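Local coordinates for protein putative polyketide synthase (Brevibacillus brevis, PDB 6HP2) that is the O-methyltransferase domain of a trans-AT polyketide synthase, binds S-adenosyl-L-homocysteine and probably acts in assembly of the antibiotic bacillaene, at residues M59-L64 / E255-H260. Sequence-based numbering, arbitrary orientation.
Sequences MSRVIL and EQYIKH
Ser60 OG is gripped from outside the pair by Asp251, through a hydrogen bond to its OD2, with a weaker one to Ser58 OG, while Ser60 CB and OG lie against the CD2-CE2 side of Tyr257. That hydroxyl sits between the backbone N and the carbonyl carbon (chi1 56°), and OG comes within 3.5 Å of Tyr257 CD2, approaching the ring obliquely.

Tyr257 carries most of the contact. Its CG stands anti to the backbone N (chi1 173°), and the ring reaches across to helix 59-64, where Arg61 runs over one face. Arg61 CG makes a CH-pi contact there, 3.9 Å from the centroid of the Tyr257 ring, and its nearest ring atom is Tyr257 CZ. The chain runs on extended from CG to NE, and the guanidinium lies on the ring with the planes 26° apart. Tyr257 CD1 sits under the centre of the guanidinium, and Arg61 CZ is 4.4 Å from the ring centroid, an off-centre cation-pi contact. The charge has a stronger partner just before 255-260: Arg61 NH2 forms a salt bridge with Asp253, which probably helps hold the group flat over the tyrosine.

One turn further on, Leu64 adds the apolar part. Its CD1 meets Tyr257 CE2 obliquely at 4.3 Å and Ile258 CG2 at 4.2 Å. Within 255-260, His260 ND1 bonds to Gln256 O at 3.0 Å, linking His260 back to the backbone of Gln256.

The contact joins two short helices, 59-64 and 254-258, in the outer part of this S-adenosylmethionine-dependent methyltransferase domain, its centre about 23 Å from that of the chain. The Leu64 side chain is about 11 Å from that of Leu45, which binds S-adenosyl-L-homocysteine. Helix 263-281 packs against Ser60 and Leu64, and helix 70-88 against Met59, Val62 and Ile63.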
ATOM      1  N   MET A  59      10.362  14.971  -7.987  1.00 39.27           N
ATOM      2  CA  MET A  59       9.787  13.648  -8.130  1.00 38.48           C
ATOM      3  C   MET A  59       9.071  13.507  -9.461  1.00 38.76           C
ATOM      4  O   MET A  59       9.136  12.450 -10.067  1.00 37.82           O
ATOM      5  CB  MET A  59       8.821  13.352  -6.977  1.00 36.66           C
ATOM      6  CG  MET A  59       8.242  11.947  -7.017  1.00 38.37           C
ATOM      7  SD  MET A  59       9.566  10.714  -6.707  1.00 37.16           S
ATOM      8  CE  MET A  59       9.802  10.952  -4.948  1.00 39.23           C
ATOM      9  N   SER A  60       8.364  14.550  -9.924  1.00 32.31           N
ATOM     10  CA  SER A  60       7.623  14.432 -11.180  1.00 37.08           C
ATOM     11  C   SER A  60       8.579  14.197 -12.353  1.00 31.16           C
ATOM     12  O   SER A  60       8.271  13.438 -13.269  1.00 37.96           O
ATOM     13  CB  SER A  60       6.774  15.697 -11.426  1.00 33.24           C
ATOM     14  OG  SER A  60       7.578  16.851 -11.417  1.00 33.01           O
ATOM     15  N   ARG A  61       9.724  14.889 -12.370  1.00 33.33           N
ATOM     16  CA  ARG A  61      10.719  14.657 -13.424  1.00 37.74           C
ATOM     17  C   ARG A  61      11.231  13.221 -13.392  1.00 39.13           C
ATOM     18  O   ARG A  61      11.311  12.549 -14.423  1.00 37.08           O
ATOM     19  CB  ARG A  61      11.863  15.622 -13.256  1.00 40.65           C
ATOM     20  CG  ARG A  61      11.549  17.023 -13.801  1.00 43.50           C
ATOM     21  CD  ARG A  61      12.680  18.002 -13.546  1.00 63.23           C
ATOM     22  NE  ARG A  61      12.342  19.340 -14.028  1.00 85.03           N
ATOM     23  CZ  ARG A  61      11.520  20.181 -13.404  1.00 95.83           C
ATOM     24  NH1 ARG A  61      10.930  19.828 -12.270  1.00 84.71           N
ATOM     25  NH2 ARG A  61      11.283  21.380 -13.920  1.00120.80           N
ATOM     26  N   VAL A  62      11.506  12.711 -12.196  1.00 42.81           N
ATOM     27  CA  VAL A  62      12.076  11.382 -12.053  1.00 39.91           C
ATOM     28  C   VAL A  62      11.071  10.301 -12.428  1.00 38.83           C
ATOM     29  O   VAL A  62      11.434   9.311 -13.077  1.00 41.50           O
ATOM     30  CB  VAL A  62      12.581  11.189 -10.613  1.00 33.59           C
ATOM     31  CG1 VAL A  62      13.021   9.768 -10.432  1.00 34.43           C
ATOM     32  CG2 VAL A  62      13.714  12.163 -10.348  1.00 32.86           C
ATOM     33  N   ILE A  63       9.812  10.451 -11.986  1.00 30.94           N
ATOM     34  CA  ILE A  63       8.796   9.445 -12.241  1.00 33.15           C
ATOM     35  C   ILE A  63       8.359   9.478 -13.694  1.00 40.72           C
ATOM     36  O   ILE A  63       8.107   8.431 -14.297  1.00 52.23           O
ATOM     37  CB  ILE A  63       7.598   9.632 -11.298  1.00 38.58           C
ATOM     38  CG1 ILE A  63       8.001   9.374  -9.848  1.00 41.61           C
ATOM     39  CG2 ILE A  63       6.474   8.724 -11.739  1.00 42.69           C
ATOM     40  CD1 ILE A  63       8.573   7.988  -9.602  1.00 46.96           C
ATOM     41  N   LEU A  64       8.213  10.667 -14.265  1.00 39.13           N
ATOM     42  CA  LEU A  64       7.651  10.809 -15.609  1.00 41.52           C
ATOM     43  C   LEU A  64       8.696  10.717 -16.708  1.00 54.73           C
ATOM     44  O   LEU A  64       8.328  10.680 -17.890  1.00 55.51           O
ATOM     45  CB  LEU A  64       6.903  12.152 -15.736  1.00 44.16           C
ATOM     46  CG  LEU A  64       5.675  12.338 -14.827  1.00 45.65           C
ATOM     47  CD1 LEU A  64       5.012  13.728 -15.113  1.00 36.82           C
ATOM     48  CD2 LEU A  64       4.656  11.197 -15.014  1.00 43.52           C
ATOM     49  N   GLU A 255       3.388  22.031 -11.048  1.00 51.26           N
ATOM     50  CA  GLU A 255       2.199  22.419 -11.792  1.00 62.67           C
ATOM     51  C   GLU A 255       2.581  23.039 -13.130  1.00 62.66           C
ATOM     52  O   GLU A 255       1.969  22.731 -14.158  1.00 59.95           O
ATOM     53  CB  GLU A 255       1.359  23.389 -10.968  1.00 88.55           C
ATOM     54  CG  GLU A 255       0.906  22.814  -9.637  1.00111.60           C
ATOM     55  CD  GLU A 255      -0.336  23.488  -9.095  1.00127.87           C
ATOM     56  OE1 GLU A 255      -0.298  24.715  -8.859  1.00142.32           O
ATOM     57  OE2 GLU A 255      -1.358  22.790  -8.918  1.00129.28           O
ATOM     58  N   GLN A 256       3.613  23.892 -13.138  1.00 62.77           N
ATOM     59  CA  GLN A 256       4.170  24.393 -14.389  1.00 64.44           C
ATOM     60  C   GLN A 256       4.760  23.263 -15.219  1.00 57.49           C
ATOM     61  O   GLN A 256       4.526  23.174 -16.436  1.00 50.19           O
ATOM     62  CB  GLN A 256       5.243  25.445 -14.097  1.00 96.54           C
ATOM     63  CG  GLN A 256       4.702  26.821 -13.762  1.00122.73           C
ATOM     64  CD  GLN A 256       4.174  27.543 -14.990  1.00120.26           C
ATOM     65  OE1 GLN A 256       4.909  27.781 -15.951  1.00 89.16           O
ATOM     66  NE2 GLN A 256       2.893  27.889 -14.966  1.00142.87           N
ATOM     67  N   TYR A 257       5.539  22.392 -14.577  1.00 56.58           N
ATOM     68  CA  TYR A 257       6.252  21.352 -15.304  1.00 54.60           C
ATOM     69  C   TYR A 257       5.290  20.485 -16.104  1.00 52.89           C
ATOM     70  O   TYR A 257       5.482  20.283 -17.304  1.00 44.41           O
ATOM     71  CB  TYR A 257       7.074  20.488 -14.336  1.00 51.71           C
ATOM     72  CG  TYR A 257       7.717  19.279 -15.006  1.00 47.79           C
ATOM     73  CD1 TYR A 257       8.714  19.439 -15.930  1.00 52.60           C
ATOM     74  CD2 TYR A 257       7.330  17.974 -14.671  1.00 46.91           C
ATOM     75  CE1 TYR A 257       9.301  18.349 -16.560  1.00 58.98           C
ATOM     76  CE2 TYR A 257       7.913  16.882 -15.264  1.00 53.14           C
ATOM     77  CZ  TYR A 257       8.901  17.081 -16.239  1.00 60.37           C
ATOM     78  OH  TYR A 257       9.505  16.010 -16.871  1.00 54.40           O
ATOM     79  N   ILE A 258       4.233  19.980 -15.463  1.00 40.59           N
ATOM     80  CA  ILE A 258       3.382  19.017 -16.140  1.00 50.35           C
ATOM     81  C   ILE A 258       2.545  19.670 -17.234  1.00 43.58           C
ATOM     82  O   ILE A 258       2.060  18.966 -18.125  1.00 58.35           O
ATOM     83  CB  ILE A 258       2.482  18.258 -15.145  1.00 50.49           C
ATOM     84  CG1 ILE A 258       1.521  19.201 -14.460  1.00 68.98           C
ATOM     85  CG2 ILE A 258       3.349  17.488 -14.091  1.00 49.66           C
ATOM     86  CD1 ILE A 258       0.421  18.471 -13.711  1.00 92.92           C
ATOM     87  N   LYS A 259       2.377  20.993 -17.213  1.00 56.03           N
ATOM     88  CA  LYS A 259       1.691  21.669 -18.317  1.00 63.13           C
ATOM     89  C   LYS A 259       2.518  21.701 -19.597  1.00 58.06           C
ATOM     90  O   LYS A 259       2.004  22.124 -20.659  1.00 59.58           O
ATOM     91  CB  LYS A 259       1.335  23.106 -17.932  1.00 57.22           C
ATOM     92  CG  LYS A 259       0.256  23.225 -16.880  1.00 58.12           C
ATOM     93  CD  LYS A 259      -0.580  24.486 -17.157  1.00 90.90           C
ATOM     94  CE  LYS A 259      -0.944  25.207 -15.872  1.00109.98           C
ATOM     95  NZ  LYS A 259       0.253  25.836 -15.253  1.00112.95           N
ATOM     96  N   HIS A 260       3.803  21.355 -19.510  1.00 46.30           N
ATOM     97  CA  HIS A 260       4.660  21.212 -20.680  1.00 51.65           C
ATOM     98  C   HIS A 260       4.859  19.756 -21.079  1.00 49.86           C
ATOM     99  O   HIS A 260       5.810  19.442 -21.795  1.00 54.98           O
ATOM    100  CB  HIS A 260       6.008  21.867 -20.413  1.00 52.35           C
ATOM    101  CG  HIS A 260       5.937  23.354 -20.297  1.00 62.96           C
ATOM    102  ND1 HIS A 260       5.580  23.993 -19.127  1.00 58.53           N
ATOM    103  CD2 HIS A 260       6.166  24.331 -21.210  1.00 67.03           C
ATOM    104  CE1 HIS A 260       5.607  25.302 -19.324  1.00 66.76           C
ATOM    105  NE2 HIS A 260       5.960  25.533 -20.576  1.00 68.60           N
TER